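Transcriptional regulator, MarR family (Neisseria meningitidis serogroup B, PDB 3G3Z) probably binds DNA as a dimeric winged helix-turn-helix transcription factor of the MarR family and so regulates gene expression. Local coordinates at residues A[6-9]-A[10-14]; A[100-103]-A[104-107]; A[133-136]-A[137-141]. All blocks are in the same frame, centred on the assembly; numbering follows the deposited sequence.

Contact 1: A[6-9]-A[10-14]; sequences LDQL and GTRIN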
# COMPACT_ATOMS: atom_id res chain seq x y z
N LEU A 6 1.22 -12.09 -10.27
CA LEU A 6 0.31 -11.30 -9.44
C LEU A 6 0.75 -11.36 -7.99
O LEU A 6 0.70 -10.35 -7.28
CB LEU A 6 -1.10 -11.86 -9.60
CG LEU A 6 -2.38 -11.01 -9.45
CD1 LEU A 6 -3.30 -11.54 -8.34
CD2 LEU A 6 -2.10 -9.51 -9.34
N ASP A 7 1.18 -12.54 -7.56
CA ASP A 7 1.63 -12.73 -6.19
C ASP A 7 2.89 -11.90 -5.97
O ASP A 7 3.04 -11.22 -4.96
CB ASP A 7 1.92 -14.20 -5.94
CG ASP A 7 2.33 -14.46 -4.51
OD1 ASP A 7 1.44 -14.65 -3.67
OD2 ASP A 7 3.55 -14.45 -4.24
N GLN A 8 3.79 -11.97 -6.95
CA GLN A 8 5.05 -11.27 -6.90
C GLN A 8 4.86 -9.77 -6.90
O GLN A 8 5.58 -9.05 -6.22
CB GLN A 8 5.93 -11.71 -8.05
CG GLN A 8 6.75 -12.94 -7.74
CD GLN A 8 7.83 -13.20 -8.76
OE1 GLN A 8 7.54 -13.40 -9.95
NE2 GLN A 8 9.08 -13.21 -8.32
N LEU A 9 3.87 -9.30 -7.67
CA LEU A 9 3.54 -7.88 -7.71
C LEU A 9 2.89 -7.43 -6.41
O LEU A 9 3.29 -6.42 -5.82
CB LEU A 9 2.62 -7.56 -8.91
CG LEU A 9 2.22 -6.07 -9.02
CD1 LEU A 9 3.40 -5.24 -9.51
CD2 LEU A 9 1.01 -5.87 -9.92
N GLY A 10 1.88 -8.17 -5.97
CA GLY A 10 1.09 -7.81 -4.79
C GLY A 10 1.93 -7.66 -3.53
O GLY A 10 1.75 -6.72 -2.75
N THR A 11 2.85 -8.61 -3.32
CA THR A 11 3.70 -8.55 -2.14
C THR A 11 4.63 -7.34 -2.21
O THR A 11 4.91 -6.71 -1.19
CB THR A 11 4.55 -9.82 -1.96
OG1 THR A 11 5.40 -10.00 -3.11
CG2 THR A 11 3.69 -11.07 -1.76
N ARG A 12 5.10 -7.00 -3.41
CA ARG A 12 6.13 -5.95 -3.56
C ARG A 12 5.60 -4.55 -3.53
O ARG A 12 6.29 -3.65 -3.07
CB ARG A 12 6.96 -6.16 -4.84
CG ARG A 12 8.08 -7.13 -4.66
CD ARG A 12 8.61 -7.63 -5.99
NE ARG A 12 9.66 -8.62 -5.78
CZ ARG A 12 9.44 -9.90 -5.48
NH1 ARG A 12 8.20 -10.37 -5.38
NH2 ARG A 12 10.46 -10.73 -5.30
N ILE A 13 4.39 -4.34 -4.06
CA ILE A 13 3.77 -3.01 -3.99
C ILE A 13 3.33 -2.71 -2.56
O ILE A 13 3.44 -1.58 -2.09
CB ILE A 13 2.60 -2.81 -5.00
CG1 ILE A 13 1.46 -3.82 -4.76
CG2 ILE A 13 3.15 -2.87 -6.45
CD1 ILE A 13 0.18 -3.55 -5.55
N ASN A 14 2.84 -3.74 -1.87
CA ASN A 14 2.45 -3.60 -0.46
C ASN A 14 3.64 -3.36 0.46
O ASN A 14 3.50 -2.71 1.48
CB ASN A 14 1.61 -4.78 0.00
CG ASN A 14 0.13 -4.58 -0.28
OD1 ASN A 14 -0.59 -3.97 0.51
ND2 ASN A 14 -0.34 -5.12 -1.40
O HOH W 1 6.35 -12.75 -4.08
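Arg-12 reaches back along helix 5-25 to bind the backbone of Gln-8: Arg-12 NH1 donates to Gln-8 O at 3.1 Å, with an N-H...O angle of 160°. The Arg-12 chain stays extended to NE, and the turn at its end (chi4 80°) brings NH1 to that oxygen, which sits at the guanidinium edge, near its plane. The Gln-8 side chain runs beside that of Arg-12, pointing the same way, its amide plane almost perpendicular to the guanidinium (88°), and Gln-8 CB lies 3.8 Å from Arg-12 NH1.

A water joins three side chains, donating to Asp-7 OD2, accepting from Arg-12 NH1 and bonding to Thr-11 OG1, 3.1 Å away. Routine backbone bonds, such as Ile-13 N to Leu-9 O at 2.9 Å, hold the turns together.

The apolar share falls to Leu-9 and Ile-13, where Leu-9 CD1 meets Ile-13 CG2 at 3.9 Å.

Both charged groups have their salt bridges in the second subunit, Asp-7 with Lys-54 and Arg-12 with Asp-130. With NH1 tied to its own helix and NE given to the partner chain, the bonds are consistent with a guanidinium held in place for its partner at the dimer interface.

Contact 2: A[100-103]-A[104-107]; sequences APLT and ESAQ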
# COMPACT_ATOMS: atom_id res chain seq x y z
N ALA A 100 7.43 23.03 7.33
CA ALA A 100 8.78 23.21 6.80
C ALA A 100 9.72 22.02 7.02
O ALA A 100 10.28 21.51 6.04
CB ALA A 100 9.40 24.51 7.31
N PRO A 101 9.88 21.55 8.28
CA PRO A 101 10.77 20.40 8.55
C PRO A 101 10.33 19.12 7.85
O PRO A 101 11.17 18.28 7.53
CB PRO A 101 10.66 20.19 10.07
CG PRO A 101 9.99 21.41 10.61
CD PRO A 101 9.19 22.01 9.50
N LEU A 102 9.02 18.98 7.64
CA LEU A 102 8.48 17.81 6.95
C LEU A 102 8.86 17.82 5.47
O LEU A 102 9.29 16.80 4.95
CB LEU A 102 6.96 17.70 7.12
CG LEU A 102 6.32 16.52 6.39
CD1 LEU A 102 6.82 15.19 7.01
CD2 LEU A 102 4.80 16.61 6.42
N THR A 103 8.69 18.95 4.80
CA THR A 103 9.09 19.04 3.40
C THR A 103 10.59 18.82 3.25
O THR A 103 11.04 18.19 2.30
CB THR A 103 8.70 20.38 2.76
OG1 THR A 103 9.31 21.45 3.50
CG2 THR A 103 7.19 20.54 2.77
N GLU A 104 11.35 19.33 4.21
CA GLU A 104 12.80 19.18 4.15
C GLU A 104 13.25 17.73 4.29
O GLU A 104 14.07 17.26 3.50
CB GLU A 104 13.48 20.07 5.18
CG GLU A 104 13.53 21.52 4.75
CD GLU A 104 13.94 22.44 5.89
OE1 GLU A 104 15.06 22.27 6.42
OE2 GLU A 104 13.14 23.34 6.24
N SER A 105 12.70 17.02 5.28
CA SER A 105 13.03 15.60 5.46
C SER A 105 12.54 14.75 4.29
O SER A 105 13.21 13.79 3.91
CB SER A 105 12.49 15.05 6.78
OG SER A 105 11.15 15.40 6.96
N ALA A 106 11.39 15.12 3.72
CA ALA A 106 10.86 14.46 2.52
C ALA A 106 11.79 14.63 1.34
O ALA A 106 12.05 13.66 0.61
CB ALA A 106 9.48 14.98 2.19
N GLN A 107 12.28 15.85 1.15
CA GLN A 107 13.20 16.17 0.07
C GLN A 107 14.55 15.47 0.31
O GLN A 107 15.17 14.98 -0.63
CB GLN A 107 13.37 17.69 -0.07
CG GLN A 107 14.25 18.12 -1.26
CD GLN A 107 13.74 17.62 -2.60
OE1 GLN A 107 12.55 17.70 -2.90
NE2 GLN A 107 14.65 17.11 -3.43
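Glu-104 lays its side chain back over the carbonyl of Ala-100, one turn earlier in helix 93-117, with Glu-104 CG 3.5 Å from Ala-100 O. CG stands beside the backbone N and anti to the carbonyl carbon (chi1 -77°), which sends the chain back along the helix until Glu-104 OE2 comes to 4.1 Å from the methyl CB of Ala-100.

Ala-100 O itself takes two donors. Glu-104 N approaches in the carbonyl plane at 3.0 Å, and the hydroxyl OG1 of Thr-103 donates at 2.7 Å, tilted 23° from that plane. This second bond is available because OG1 lies between the backbone N and carbonyl carbon of its own residue (chi1 58°), turned back toward the preceding turn.

Pro-101 has no amide hydrogen, and the helix is kinked here, the N atoms of Pro-101 and Leu-102 lacking bonds to the turn before. Helix 93-117 follows the two-stranded wing of the MarR fold, and the bond from Glu-104 N and those after it are regular. Ser-105 N donates to Pro-101 O at 3.0 Å. Ser-105 OG lies within reach of both Pro-101 O (2.9 Å) and Leu-102 O (3.1 Å), and hydrogen-bonds with Gln-27 OE1; one proton cannot serve all three fully.

On the inward side Leu-102 packs against Phe-34 and Ala-106 against Tyr-38, both on helix 31-43, while Thr-103 touches Ala-41 and Thr-42 of the same helix. Gln-107 rests its CB 3.4 Å from Thr-103 O, and the rest of its side chain leads away to bond through OE1 with Asn-4 of the second subunit.

Contact 3: A[133-136]-A[137-141]; sequences AEVM and EKTIS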
# COMPACT_ATOMS: atom_id res chain seq x y z
N ALA A 133 -1.51 -0.74 -13.21
CA ALA A 133 -2.69 -0.14 -12.59
C ALA A 133 -3.84 0.06 -13.59
O ALA A 133 -4.99 -0.25 -13.28
CB ALA A 133 -2.33 1.19 -11.89
N GLU A 134 -3.51 0.58 -14.77
CA GLU A 134 -4.42 0.70 -15.91
C GLU A 134 -5.13 -0.60 -16.30
O GLU A 134 -6.36 -0.65 -16.38
CB GLU A 134 -3.65 1.29 -17.10
CG GLU A 134 -4.15 0.90 -18.49
CD GLU A 134 -5.38 1.69 -18.92
OE1 GLU A 134 -5.60 2.80 -18.38
OE2 GLU A 134 -6.11 1.21 -19.82
N VAL A 135 -4.36 -1.66 -16.55
CA VAL A 135 -4.89 -2.96 -16.96
C VAL A 135 -5.73 -3.58 -15.85
O VAL A 135 -6.82 -4.11 -16.10
CB VAL A 135 -3.77 -3.97 -17.34
CG1 VAL A 135 -4.36 -5.28 -17.80
CG2 VAL A 135 -2.88 -3.41 -18.43
N MSE A 136 -5.22 -3.49 -14.63
CA MSE A 136 -5.92 -4.01 -13.47
C MSE A 136 -7.27 -3.33 -13.29
O MSE A 136 -8.26 -4.03 -13.09
CB MSE A 136 -5.09 -3.83 -12.20
CG MSE A 136 -3.84 -4.66 -12.16
SE MSE A 136 -2.68 -4.13 -10.68
CE MSE A 136 -3.05 -2.23 -10.61
N GLU A 137 -7.31 -2.00 -13.37
CA GLU A 137 -8.57 -1.26 -13.24
C GLU A 137 -9.57 -1.70 -14.30
O GLU A 137 -10.73 -1.97 -14.01
CB GLU A 137 -8.37 0.26 -13.36
CG GLU A 137 -7.79 0.95 -12.13
CD GLU A 137 -8.80 1.17 -11.00
OE1 GLU A 137 -8.51 2.00 -10.11
OE2 GLU A 137 -9.88 0.53 -11.00
N LYS A 138 -9.09 -1.79 -15.54
CA LYS A 138 -9.91 -2.13 -16.69
C LYS A 138 -10.47 -3.56 -16.60
O LYS A 138 -11.64 -3.79 -16.94
CB LYS A 138 -9.08 -1.94 -17.97
CG LYS A 138 -9.70 -2.43 -19.27
CD LYS A 138 -8.62 -2.42 -20.36
CE LYS A 138 -9.10 -3.03 -21.66
NZ LYS A 138 -9.88 -2.05 -22.45
N THR A 139 -9.65 -4.49 -16.12
CA THR A 139 -10.02 -5.90 -15.99
C THR A 139 -11.06 -6.10 -14.89
O THR A 139 -12.02 -6.86 -15.06
CB THR A 139 -8.79 -6.78 -15.73
OG1 THR A 139 -7.83 -6.58 -16.78
CG2 THR A 139 -9.15 -8.27 -15.68
N ILE A 140 -10.85 -5.42 -13.76
CA ILE A 140 -11.79 -5.41 -12.64
C ILE A 140 -13.14 -4.82 -13.08
O ILE A 140 -14.20 -5.32 -12.70
CB ILE A 140 -11.23 -4.61 -11.44
CG1 ILE A 140 -10.00 -5.31 -10.83
CG2 ILE A 140 -12.30 -4.39 -10.36
CD1 ILE A 140 -9.16 -4.41 -9.93
N SER A 141 -13.08 -3.75 -13.88
CA SER A 141 -14.29 -3.15 -14.46
C SER A 141 -15.04 -4.15 -15.33
O SER A 141 -16.24 -4.33 -15.18
CB SER A 141 -13.95 -1.90 -15.28
OG SER A 141 -13.66 -0.81 -14.44
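Thr-139 bonds twice to the carbonyl of Val-135, through its amide and through its hydroxyl. Thr-139 N reaches Val-135 O at 2.9 Å, as in any regular helix, while Thr-139 OG1 donates to the same oxygen at 2.8 Å from above the carbonyl plane, 41° out of it. OG1 is placed there by a chi1 of -56°, which stands it beside its own backbone N and so facing the preceding turn. The hydroxyl of this buried threonine thus has its acceptor within its own helix. Thr-139 OG1 also lies 3.8 Å from Val-135 CG1, the two side chains running alongside and pointing the same way.

The other carbonyls of the first turn each receive the amide four residues on: Ala-133 O from Glu-137, Glu-134 O from Lys-138, and Met-136 O from Ile-140 N at 3.0 Å. Ile-140 covers the last of these with carbon as well, its CG1 lying 3.1 Å and its CD1 3.3 Å from Met-136 O.

The charged ends find little within the turn. Glu-134 OE2 and Lys-138 NZ stay 5.6 Å apart, too far to pair directly. Lys-138 instead forms a long, weak ion pair with Glu-142, and Glu-137 forms another with Lys-22 of the second subunit.

This part of helix 119-142 lies close to the C-terminus, against the partner chain. Selenomethionine Met-136 packs on Ile-16 and Glu-137 on Val-19, both on helix 5-25 of the second subunit, Ile-140 on Gln-26 just past its end, and Thr-139 touches Lys-112 on that subunit's helix 93-117.

The three contacts follow one another along the chain, each within a single helix: contact 1 in helix 5-25, contact 2 in helix 93-117 and contact 3 in helix 119-142. Contacts 1 and 3, with centres 16 Å apart, lie on the same side of the chain's centre and meet where Leu-9 CD2 packs 4.2 Å from the selenium of Met-136. Both touch the second subunit, so the N- and C-terminal helices together build the dimer interface, as in MarR regulators generally. Contact 2, where helix 93-117 packs on helix 31-43, is remote: its centre lies 29 Å from that of contact 1 and 34 Å from that of contact 3, though Gln-107 reaches the second subunit too.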